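Local coordinates for protein muramidase (Trichobolus zukalii, PDB 6ZMV) that hydrolyses bacterial cell-wall peptidoglycan as a fungal lysozyme of glycoside hydrolase family 25, cleaving the glycosidic bond that follows N-acetylmuramic acid, at residues 5-8 with 9-13; 45-48 with 49-53; 120-123 with 124-128; 139-143 with 144-148. All coordinates share one frame; numbering follows the deposited sequence. Where two conformers were deposited one is given.

Interaction 1: 5-8 with 9-13; sequences FDIS and HYQPS. With GOL (glycerol), chain C.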
loop_
_atom_site.group_PDB
_atom_site.type_symbol
_atom_site.label_atom_id
_atom_site.label_comp_id
_atom_site.label_asym_id
_atom_site.label_seq_id
_atom_site.Cartn_x
_atom_site.Cartn_y
_atom_site.Cartn_z
ATOM N N PHE A 5 10.698 -1.719 -1.657
ATOM C CA PHE A 5 10.362 -0.997 -2.878
ATOM C C PHE A 5 8.949 -1.358 -3.290
ATOM O O PHE A 5 8.323 -2.255 -2.694
ATOM C CB PHE A 5 11.381 -1.271 -3.986
ATOM C CG PHE A 5 11.505 -2.684 -4.505
ATOM C CD1 PHE A 5 11.986 -3.732 -3.697
ATOM C CD2 PHE A 5 11.282 -2.952 -5.866
ATOM C CE1 PHE A 5 12.173 -4.982 -4.247
ATOM C CE2 PHE A 5 11.483 -4.211 -6.387
ATOM C CZ PHE A 5 11.937 -5.211 -5.592
ATOM N N ASP A 6 8.444 -0.650 -4.281
ATOM C CA ASP A 6 7.116 -0.975 -4.802
ATOM C C ASP A 6 7.143 -0.879 -6.346
ATOM O O ASP A 6 7.867 -0.006 -6.915
ATOM C CB ASP A 6 6.024 -0.156 -4.134
ATOM C CG ASP A 6 6.120 1.295 -4.365
ATOM O OD1 ASP A 6 5.662 1.786 -5.463
ATOM O OD2 ASP A 6 6.656 1.982 -3.472
ATOM N N ILE A 7 6.388 -1.749 -6.987
ATOM C CA ILE A 7 6.430 -1.959 -8.454
ATOM C C ILE A 7 5.037 -2.273 -8.967
ATOM O O ILE A 7 4.091 -2.564 -8.211
ATOM C CB ILE A 7 7.395 -3.116 -8.811
ATOM C CG1 ILE A 7 7.070 -4.431 -8.086
ATOM C CG2 ILE A 7 8.837 -2.687 -8.553
ATOM C CD1 ILE A 7 7.978 -5.600 -8.420
ATOM N N SER A 8 4.936 -2.241 -10.278
ATOM C CA SER A 8 3.696 -2.448 -11.036
ATOM C C SER A 8 4.072 -2.911 -12.445
ATOM O O SER A 8 5.225 -3.156 -12.741
ATOM C CB SER A 8 2.893 -1.181 -11.072
ATOM O OG SER A 8 3.502 -0.219 -11.919
ATOM N N HIS A 9 3.089 -2.914 -13.320
ATOM C CA HIS A 9 3.353 -3.218 -14.719
ATOM C C HIS A 9 4.260 -2.187 -15.364
ATOM O O HIS A 9 4.804 -2.487 -16.420
ATOM C CB HIS A 9 2.018 -3.266 -15.478
ATOM C CG HIS A 9 1.402 -1.976 -15.698
ATOM N ND1 HIS A 9 0.617 -1.339 -14.771
ATOM C CD2 HIS A 9 1.483 -1.198 -16.780
ATOM C CE1 HIS A 9 0.162 -0.213 -15.332
ATOM N NE2 HIS A 9 0.732 -0.105 -16.523
ATOM N N TYR A 10 4.466 -1.024 -14.762
ATOM C CA TYR A 10 5.472 -0.049 -15.279
ATOM C C TYR A 10 6.892 -0.624 -15.214
ATOM O O TYR A 10 7.765 -0.097 -15.893
ATOM C CB TYR A 10 5.389 1.270 -14.523
ATOM C CG TYR A 10 4.199 2.114 -14.931
ATOM C CD1 TYR A 10 4.047 2.619 -16.219
ATOM C CD2 TYR A 10 3.250 2.511 -13.999
ATOM C CE1 TYR A 10 3.014 3.478 -16.558
ATOM C CE2 TYR A 10 2.230 3.392 -14.308
ATOM C CZ TYR A 10 2.087 3.829 -15.597
ATOM O OH TYR A 10 1.054 4.663 -15.884
ATOM N N GLN A 11 7.095 -1.672 -14.444
ATOM C CA GLN A 11 8.365 -2.465 -14.388
ATOM C C GLN A 11 8.065 -3.862 -14.941
ATOM O O GLN A 11 7.785 -4.796 -14.180
ATOM C CB GLN A 11 8.911 -2.528 -12.955
ATOM C CG GLN A 11 9.341 -1.192 -12.425
ATOM C CD GLN A 11 8.242 -0.241 -12.048
ATOM O OE1 GLN A 11 7.320 -0.626 -11.308
ATOM N NE2 GLN A 11 8.344 0.986 -12.483
ATOM N N PRO A 12 8.108 -4.075 -16.266
ATOM C CA PRO A 12 7.740 -5.399 -16.778
ATOM C C PRO A 12 8.700 -6.522 -16.384
ATOM O O PRO A 12 8.278 -7.647 -16.379
ATOM C CB PRO A 12 7.740 -5.238 -18.294
ATOM C CG PRO A 12 8.334 -3.879 -18.535
ATOM C CD PRO A 12 8.294 -3.058 -17.298
ATOM N N SER A 13 9.947 -6.167 -16.076
ATOM C CA SER A 13 11.034 -7.086 -15.685
ATOM C C SER A 13 11.701 -6.501 -14.459
ATOM O O SER A 13 12.135 -5.339 -14.481
ATOM C CB SER A 13 12.042 -7.232 -16.807
ATOM O OG SER A 13 13.020 -8.187 -16.485
HETATM C C1 GOL C . 5.949 3.340 -10.219
HETATM O O1 GOL C . 7.004 3.230 -11.155
HETATM C C2 GOL C . 5.661 1.999 -9.565
HETATM O O2 GOL C . 5.433 0.975 -10.488
HETATM C C3 GOL C . 4.477 2.066 -8.640
HETATM O O3 GOL C . 4.323 0.909 -7.816
#

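Interaction 2: 45-48 with 49-53; sequences HYTG and ATKAG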
loop_
_atom_site.group_PDB
_atom_site.type_symbol
_atom_site.label_atom_id
_atom_site.label_comp_id
_atom_site.label_asym_id
_atom_site.label_seq_id
_atom_site.Cartn_x
_atom_site.Cartn_y
_atom_site.Cartn_z
ATOM N N HIS A 45 5.471 -10.687 -10.671
ATOM C CA HIS A 45 6.183 -10.025 -9.579
ATOM C C HIS A 45 5.995 -10.770 -8.281
ATOM O O HIS A 45 6.957 -10.942 -7.509
ATOM C CB HIS A 45 5.715 -8.595 -9.454
ATOM C CG HIS A 45 6.120 -7.646 -10.515
ATOM N ND1 HIS A 45 7.318 -7.765 -11.170
ATOM C CD2 HIS A 45 5.493 -6.522 -10.969
ATOM C CE1 HIS A 45 7.443 -6.730 -12.017
ATOM N NE2 HIS A 45 6.318 -5.924 -11.920
ATOM N N TYR A 46 4.795 -11.203 -7.975
ATOM C CA TYR A 46 4.526 -11.886 -6.682
ATOM C C TYR A 46 5.250 -13.206 -6.585
ATOM O O TYR A 46 5.897 -13.468 -5.582
ATOM C CB TYR A 46 3.010 -12.062 -6.548
ATOM C CG TYR A 46 2.455 -12.204 -5.153
ATOM C CD1 TYR A 46 2.035 -11.100 -4.433
ATOM C CD2 TYR A 46 2.283 -13.438 -4.558
ATOM C CE1 TYR A 46 1.403 -11.212 -3.214
ATOM C CE2 TYR A 46 1.659 -13.574 -3.333
ATOM C CZ TYR A 46 1.222 -12.457 -2.652
ATOM O OH TYR A 46 0.529 -12.534 -1.477
ATOM N N THR A 47 5.294 -13.963 -7.691
ATOM C CA THR A 47 6.025 -15.254 -7.746
ATOM C C THR A 47 7.521 -14.995 -7.620
ATOM O O THR A 47 8.214 -15.679 -6.877
ATOM C CB THR A 47 5.679 -15.960 -9.044
ATOM O OG1 THR A 47 4.279 -16.222 -9.101
ATOM C CG2 THR A 47 6.441 -17.226 -9.196
ATOM N N GLY A 48 8.061 -14.058 -8.383
ATOM C CA GLY A 48 9.490 -13.777 -8.358
ATOM C C GLY A 48 9.914 -13.292 -7.000
ATOM O O GLY A 48 11.003 -13.639 -6.504
ATOM N N ALA A 49 9.109 -12.432 -6.393
ATOM C CA ALA A 49 9.410 -11.915 -5.056
ATOM C C ALA A 49 9.441 -13.052 -4.058
ATOM O O ALA A 49 10.365 -13.095 -3.203
ATOM C CB ALA A 49 8.415 -10.883 -4.606
ATOM N N THR A 50 8.490 -13.947 -4.139
ATOM C CA THR A 50 8.411 -15.083 -3.199
ATOM C C THR A 50 9.696 -15.910 -3.273
ATOM O O THR A 50 10.321 -16.182 -2.220
ATOM C CB THR A 50 7.204 -15.977 -3.497
ATOM O OG1 THR A 50 6.018 -15.198 -3.449
ATOM C CG2 THR A 50 7.087 -17.099 -2.501
ATOM N N LYS A 51 10.092 -16.286 -4.481
ATOM C CA LYS A 51 11.245 -17.176 -4.659
ATOM C C LYS A 51 12.533 -16.506 -4.242
ATOM O O LYS A 51 13.477 -17.200 -3.803
ATOM C CB LYS A 51 11.283 -17.551 -6.135
ATOM C CG LYS A 51 10.150 -18.523 -6.499
ATOM C CD LYS A 51 10.193 -19.034 -7.937
ATOM C CE LYS A 51 8.993 -19.896 -8.333
ATOM N NZ LYS A 51 9.085 -20.421 -9.713
ATOM N N ALA A 52 12.609 -15.185 -4.315
ATOM C CA ALA A 52 13.812 -14.416 -3.952
ATOM C C ALA A 52 13.898 -14.194 -2.453
ATOM O O ALA A 52 14.908 -13.600 -2.018
ATOM C CB ALA A 52 13.843 -13.084 -4.675
ATOM N N GLY A 53 12.870 -14.542 -1.688
ATOM C CA GLY A 53 12.859 -14.380 -0.234
ATOM C C GLY A 53 12.417 -13.000 0.197
ATOM O O GLY A 53 12.608 -12.637 1.389
#

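Interaction 3: 120-123 with 124-128; sequences VNRY and KTLSG. With SO4 (sulfate ion), chain G.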
loop_
_atom_site.group_PDB
_atom_site.type_symbol
_atom_site.label_atom_id
_atom_site.label_comp_id
_atom_site.label_asym_id
_atom_site.label_seq_id
_atom_site.Cartn_x
_atom_site.Cartn_y
_atom_site.Cartn_z
ATOM N N VAL A 120 -11.832 -0.251 3.908
ATOM C CA VAL A 120 -11.012 -0.765 5.038
ATOM C C VAL A 120 -11.736 -1.888 5.792
ATOM O O VAL A 120 -11.116 -2.939 6.080
ATOM C CB VAL A 120 -10.654 0.408 5.968
ATOM C CG1 VAL A 120 -10.263 -0.026 7.368
ATOM C CG2 VAL A 120 -9.621 1.329 5.352
ATOM N N ASN A 121 -12.999 -1.667 6.100
ATOM C CA ASN A 121 -13.764 -2.636 6.875
ATOM C C ASN A 121 -14.089 -3.832 6.005
ATOM O O ASN A 121 -14.059 -4.964 6.507
ATOM C CB ASN A 121 -15.007 -1.990 7.475
ATOM C CG ASN A 121 -14.642 -1.121 8.666
ATOM O OD1 ASN A 121 -14.158 -1.624 9.683
ATOM N ND2 ASN A 121 -14.827 0.182 8.540
ATOM N N ARG A 122 -14.419 -3.663 4.732
ATOM C CA ARG A 122 -14.624 -4.834 3.857
ATOM C C ARG A 122 -13.350 -5.673 3.791
ATOM O O ARG A 122 -13.421 -6.923 3.914
ATOM C CB ARG A 122 -15.035 -4.381 2.471
ATOM C CG ARG A 122 -15.502 -5.499 1.578
ATOM C CD ARG A 122 -16.647 -6.300 2.146
ATOM N NE ARG A 122 -17.146 -7.197 1.135
ATOM C CZ ARG A 122 -18.340 -7.737 1.162
ATOM N NH1 ARG A 122 -19.169 -7.532 2.164
ATOM N NH2 ARG A 122 -18.688 -8.532 0.180
ATOM N N TYR A 123 -12.197 -5.040 3.632
ATOM C CA TYR A 123 -10.926 -5.780 3.584
ATOM C C TYR A 123 -10.678 -6.533 4.893
ATOM O O TYR A 123 -10.215 -7.704 4.840
ATOM C CB TYR A 123 -9.776 -4.829 3.215
ATOM C CG TYR A 123 -8.488 -5.579 3.003
ATOM C CD1 TYR A 123 -8.222 -6.120 1.759
ATOM C CD2 TYR A 123 -7.591 -5.792 4.060
ATOM C CE1 TYR A 123 -7.086 -6.885 1.574
ATOM C CE2 TYR A 123 -6.446 -6.536 3.864
ATOM C CZ TYR A 123 -6.208 -7.126 2.622
ATOM O OH TYR A 123 -5.006 -7.834 2.422
ATOM N N LYS A 124 -10.982 -5.920 6.023
ATOM C CA LYS A 124 -10.845 -6.558 7.321
ATOM C C LYS A 124 -11.685 -7.823 7.412
ATOM O O LYS A 124 -11.165 -8.847 7.886
ATOM C CB LYS A 124 -11.227 -5.554 8.409
ATOM C CG LYS A 124 -11.378 -6.043 9.841
ATOM C CD LYS A 124 -10.132 -6.388 10.491
ATOM C CE LYS A 124 -10.378 -6.704 11.946
ATOM N NZ LYS A 124 -9.169 -7.329 12.543
ATOM N N THR A 125 -12.956 -7.782 7.019
ATOM C CA THR A 125 -13.762 -9.012 7.144
ATOM C C THR A 125 -13.269 -10.061 6.174
ATOM O O THR A 125 -13.328 -11.248 6.514
ATOM C CB THR A 125 -15.258 -8.748 7.025
ATOM O OG1 THR A 125 -15.910 -9.896 7.563
ATOM C CG2 THR A 125 -15.712 -8.428 5.627
ATOM N N LEU A 126 -12.803 -9.680 4.976
ATOM C CA LEU A 126 -12.395 -10.698 3.973
ATOM C C LEU A 126 -11.069 -11.346 4.391
ATOM O O LEU A 126 -10.936 -12.593 4.246
ATOM C CB LEU A 126 -12.215 -9.997 2.633
ATOM C CG LEU A 126 -13.498 -9.547 1.973
ATOM C CD1 LEU A 126 -13.180 -8.728 0.722
ATOM C CD2 LEU A 126 -14.434 -10.720 1.656
ATOM N N SER A 127 -10.105 -10.543 4.851
ATOM C CA SER A 127 -8.721 -11.021 5.093
ATOM C C SER A 127 -8.471 -11.412 6.554
ATOM O O SER A 127 -7.491 -12.154 6.781
ATOM C CB SER A 127 -7.713 -9.965 4.693
ATOM O OG SER A 127 -7.650 -8.944 5.676
ATOM N N GLY A 128 -9.223 -10.826 7.484
ATOM C CA GLY A 128 -8.918 -10.923 8.907
ATOM C C GLY A 128 -8.196 -9.766 9.497
ATOM O O GLY A 128 -8.193 -9.651 10.731
HETATM S S SO4 G . -5.310 -6.236 12.614
HETATM O O1 SO4 G . -6.588 -5.959 12.001
HETATM O O2 SO4 G . -4.361 -5.796 11.641
HETATM O O3 SO4 G . -5.214 -5.422 13.805
HETATM O O4 SO4 G . -5.110 -7.639 12.898
#

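Interaction 4: 139-143 with 144-148; sequences WWVEC and TGNSN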
loop_
_atom_site.group_PDB
_atom_site.type_symbol
_atom_site.label_atom_id
_atom_site.label_comp_id
_atom_site.label_asym_id
_atom_site.label_seq_id
_atom_site.Cartn_x
_atom_site.Cartn_y
_atom_site.Cartn_z
ATOM N N TRP A 139 -2.423 15.259 0.514
ATOM C CA TRP A 139 -3.583 14.536 0.000
ATOM C C TRP A 139 -4.496 14.208 1.175
ATOM O O TRP A 139 -5.691 14.426 1.175
ATOM C CB TRP A 139 -3.199 13.266 -0.796
ATOM C CG TRP A 139 -4.375 12.694 -1.503
ATOM C CD1 TRP A 139 -4.734 12.970 -2.787
ATOM C CD2 TRP A 139 -5.408 11.854 -0.960
ATOM N NE1 TRP A 139 -5.892 12.325 -3.100
ATOM C CE2 TRP A 139 -6.357 11.674 -1.992
ATOM C CE3 TRP A 139 -5.662 11.260 0.271
ATOM C CZ2 TRP A 139 -7.531 10.951 -1.804
ATOM C CZ3 TRP A 139 -6.808 10.520 0.444
ATOM C CH2 TRP A 139 -7.760 10.410 -0.564
ATOM N N TRP A 140 -3.920 13.637 2.226
ATOM C CA TRP A 140 -4.773 13.203 3.377
ATOM C C TRP A 140 -5.422 14.434 4.022
ATOM O O TRP A 140 -6.596 14.388 4.395
ATOM C CB TRP A 140 -3.895 12.443 4.387
ATOM C CG TRP A 140 -4.703 11.718 5.403
ATOM C CD1 TRP A 140 -5.065 12.104 6.649
ATOM C CD2 TRP A 140 -5.456 10.512 5.134
ATOM N NE1 TRP A 140 -5.934 11.190 7.193
ATOM C CE2 TRP A 140 -6.196 10.229 6.284
ATOM C CE3 TRP A 140 -5.539 9.638 4.050
ATOM C CZ2 TRP A 140 -7.019 9.117 6.369
ATOM C CZ3 TRP A 140 -6.341 8.528 4.136
ATOM C CH2 TRP A 140 -7.084 8.307 5.269
ATOM N N VAL A 141 -4.644 15.503 4.193
ATOM C CA VAL A 141 -5.184 16.689 4.859
ATOM C C VAL A 141 -6.379 17.214 4.043
ATOM O O VAL A 141 -7.491 17.400 4.595
ATOM C CB VAL A 141 -4.126 17.749 5.065
ATOM C CG1 VAL A 141 -4.745 19.074 5.484
ATOM C CG2 VAL A 141 -3.038 17.310 6.022
ATOM N N GLU A 142 -6.193 17.478 2.762
ATOM C CA GLU A 142 -7.292 18.113 1.981
ATOM C C GLU A 142 -8.435 17.129 1.733
ATOM O O GLU A 142 -9.575 17.503 1.831
ATOM C CB GLU A 142 -6.759 18.559 0.632
ATOM C CG GLU A 142 -7.819 19.106 -0.301
ATOM C CD GLU A 142 -7.349 19.666 -1.607
ATOM O OE1 GLU A 142 -8.191 20.278 -2.273
ATOM O OE2 GLU A 142 -6.250 19.302 -2.068
ATOM N N CYS A 143 -8.136 15.885 1.416
ATOM C CA CYS A 143 -9.158 14.996 0.850
ATOM C C CYS A 143 -9.959 14.293 1.952
ATOM O O CYS A 143 -11.084 13.848 1.710
ATOM C CB CYS A 143 -8.561 13.969 -0.111
ATOM S SG CYS A 143 -7.894 14.734 -1.601
ATOM N N THR A 144 -9.443 14.211 3.163
ATOM C CA THR A 144 -10.151 13.552 4.275
ATOM C C THR A 144 -10.422 14.580 5.398
ATOM O O THR A 144 -11.017 14.149 6.392
ATOM C CB THR A 144 -9.408 12.328 4.843
ATOM O OG1 THR A 144 -8.324 12.741 5.668
ATOM C CG2 THR A 144 -8.962 11.350 3.775
ATOM N N GLY A 145 -9.960 15.849 5.288
ATOM C CA GLY A 145 -10.050 16.742 6.449
ATOM C C GLY A 145 -9.056 16.373 7.533
ATOM O O GLY A 145 -9.294 16.610 8.693
ATOM N N ASN A 146 -7.974 15.708 7.160
ATOM C CA ASN A 146 -6.948 15.213 8.086
ATOM C C ASN A 146 -7.569 14.248 9.087
ATOM O O ASN A 146 -7.305 14.346 10.295
ATOM C CB ASN A 146 -6.202 16.343 8.795
ATOM C CG ASN A 146 -4.823 15.885 9.239
ATOM O OD1 ASN A 146 -4.280 14.913 8.691
ATOM N ND2 ASN A 146 -4.248 16.638 10.171
ATOM N N SER A 147 -8.385 13.354 8.585
ATOM C CA SER A 147 -9.108 12.400 9.423
ATOM C C SER A 147 -8.176 11.533 10.258
ATOM O O SER A 147 -7.262 10.970 9.707
ATOM C CB SER A 147 -10.028 11.541 8.588
ATOM O OG SER A 147 -10.715 10.565 9.355
ATOM N N ASN A 148 -8.587 11.308 11.498
ATOM C CA ASN A 148 -7.896 10.374 12.382
ATOM C C ASN A 148 -8.627 9.049 12.498
ATOM O O ASN A 148 -8.234 8.215 13.307
ATOM C CB ASN A 148 -7.625 10.981 13.755
ATOM C CG ASN A 148 -8.840 11.204 14.585
ATOM O OD1 ASN A 148 -9.911 10.830 14.173
ATOM N ND2 ASN A 148 -8.655 11.741 15.782
#

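Interaction 1: 5-8 with 9-13
Ser8 OG meets the Tyr10 ring obliquely, 3.4 Å from Tyr10 CD2, while the imidazole of His9 lies against one face of that ring, NE2 above its centre, and hydroxyl O2 of a bound glycerol is at its edge. A small hydroxyl suits position 8 because OG sits between backbone N and carbonyl carbon (chi1 72°), which turns it over the following residues: it accepts Tyr10 N at 3.1 Å and lies 2.7 Å from glycerol O2. The peptide itself closes a type I turn, Gln11 N to Ser8 O at 2.9 Å. Gln11 then folds back, its chain bent at chi2 (74°), so that OE1 receives Ser8 N at 3.1 Å and the glycerol hydroxyl O2 at 2.6 Å. The amide's other end, NE2, donates to glycerol O1 at 2.9 Å; a glutamine can thus serve as acceptor and donor at once. Asp6 OD1 takes the third hydroxyl, O3, at 2.8 Å, while its OD2 is held by Gln179. The glycerol, probably from the crystallisation liquor, lies in a polar pocket at the C-terminal end of strand 2-7, consistent with the substrate cleft that TIM-barrel-like GH25 enzymes form there.

Interaction 2: 45-48 with 49-53
Tyr46 and Thr50, one helical turn apart, make the tightest polar contact here. Thr50 OG1 donates to Tyr46 O at 2.7 Å, and Thr50 N reaches the same oxygen at 3.0 Å from the opposite face of the carbonyl plane. A residue with its hydroxyl on CB can do this: OG1 lies beside its own backbone N (chi1 -57°) and so bends back along the helix; Arg56 NE also bonds to OG1, which places the hydroxyl between an acceptor and a donor. On the inward side His45 and Ala49 pack closely, Ala49 N bonding to His45 O at 2.8 Å and Ala49 CB lying 3.2 Å from that oxygen. The methyl is short enough to bring the helix near Val27 of strand 26-33, while the buried His45 ring is fixed by Tyr16 OH at ND1 and by Ser8 O at NE2. This is the last part of helix 42-51, which packs on the outside of the barrel, and it finishes in a Schellman motif: Gly53, at phi 85°, takes the positive phi that glycine accepts readily, and its N bonds back to Thr50 O at 3.1 Å. The outer side is much looser. There the Thr47 and Lys51 side chains run alongside each other in the same direction, and Thr47 CG2 meets Lys51 CE at 3.8 Å. Thr47 OG1 turns back to Ser43 O. The extended aliphatic chain of Lys51 passes Thr47 O, CG 3.5 Å from it, and carries its ammonium group towards the surface.

Interaction 3: 120-123 with 124-128
Ser127 stands over one face of the Tyr123 ring, its CB 4.1 Å from the ring centroid and 27° off the normal, a CH-pi contact. Its hydroxyl leans towards the rim, OG 3.2 Å from Tyr123 CE2. With CG anti to the backbone N (chi1 -174°), the tyrosine side chain runs out along this turn, and serine is small enough to fit against its face. The serine oxygen also bends back: Ser127 OG donates to Tyr123 O at 3.0 Å from above the carbonyl plane, whereas Ser127 N approaches that oxygen nearly along the C=O axis at 2.8 Å. Tyr123 OH is held farther out by Gly81 O and Gly92 N. A phenylalanine in place of Tyr123 would keep the ring but would probably leave Gly81 O and Gly92 N without their shared hydroxyl partner. On another side of the helix Arg122 and Leu126 cross obliquely: in one of two conformers of Arg122, CG lies 4.1 Å from Leu126 CD1 and NE is salt-bridged to Asp74, while Leu126 also touches Phe77. Lys124 bends at chi2 (72°), and NZ donates to Gly128 O at 3.1 Å and to sulfate O1 at 3.0 Å. Gly128 ends helix 109-127, part of a beta-alpha-beta unit with strands 93-95 and 132-136, at a positive phi where a side chain would press against the preceding carbonyl oxygen. The C-terminal end of a helix carries a partial negative charge, with which the lysine probably interacts favourably; with Tyr130 N it also holds the sulfate, probably from the crystallisation liquor.

Interaction 4: 139-143 with 144-148
Trp140 lies flat against Thr144, whose CG2 sits 3.6 Å from the centroid of the six-membered ring and only 2° off its normal, a CH-pi contact. Thr144 OG1 presses on the same face nearer the pyrrole part, 3.3 Å from CE2 of Trp140. The indole N-H points elsewhere: NE1 donates to Ser147 O at 2.9 Å and 167°, in the ring plane and on a carbonyl lone pair. Threonine suits its place because both branches work. OG1, set between backbone N and carbonyl carbon (chi1 77°), donates to Trp140 O at 2.7 Å and accepts Ser147 N at 3.0 Å, while the methyl supports the ring. At the indole edge Asn146 OD1 approaches CD1 of Trp140 at 3.6 Å, held there by Gly170 N. In the next shell Trp172 meets Trp140 edge-to-face, Ile116 of helix 109-127 packs on it, and a disulfide joins Cys143 to Cys104. A leucine in place of Trp140 would probably leave Ser147 O without its indole donor and the Thr144 methyl without its aromatic face. Gly145 takes the positive phi just past helix 137-144, and the hydroxyl of Thr144 makes the turn beyond an ST motif.

From the N terminus the four contacts follow in series; none nests in or crosses another. Interaction 1 closes the turn leaving strand 2-7, and interaction 2 ends helix 42-51. These two touch directly: Ile7 CD1 packs 3.5 Å from His45 CG, joining the first strand's turn to the helix outside the barrel. Interaction 3 closes helix 109-127 ahead of strand 132-136, and interaction 4 closes helix 137-144 ahead of strand 156-159. Their nearest atoms are about 7 Å apart, without touching, although earlier turns of helix 109-127 pack against interaction 4. Interactions 1 and 4 lie on opposite sides of the chain's centre, their centres about 28 Å apart.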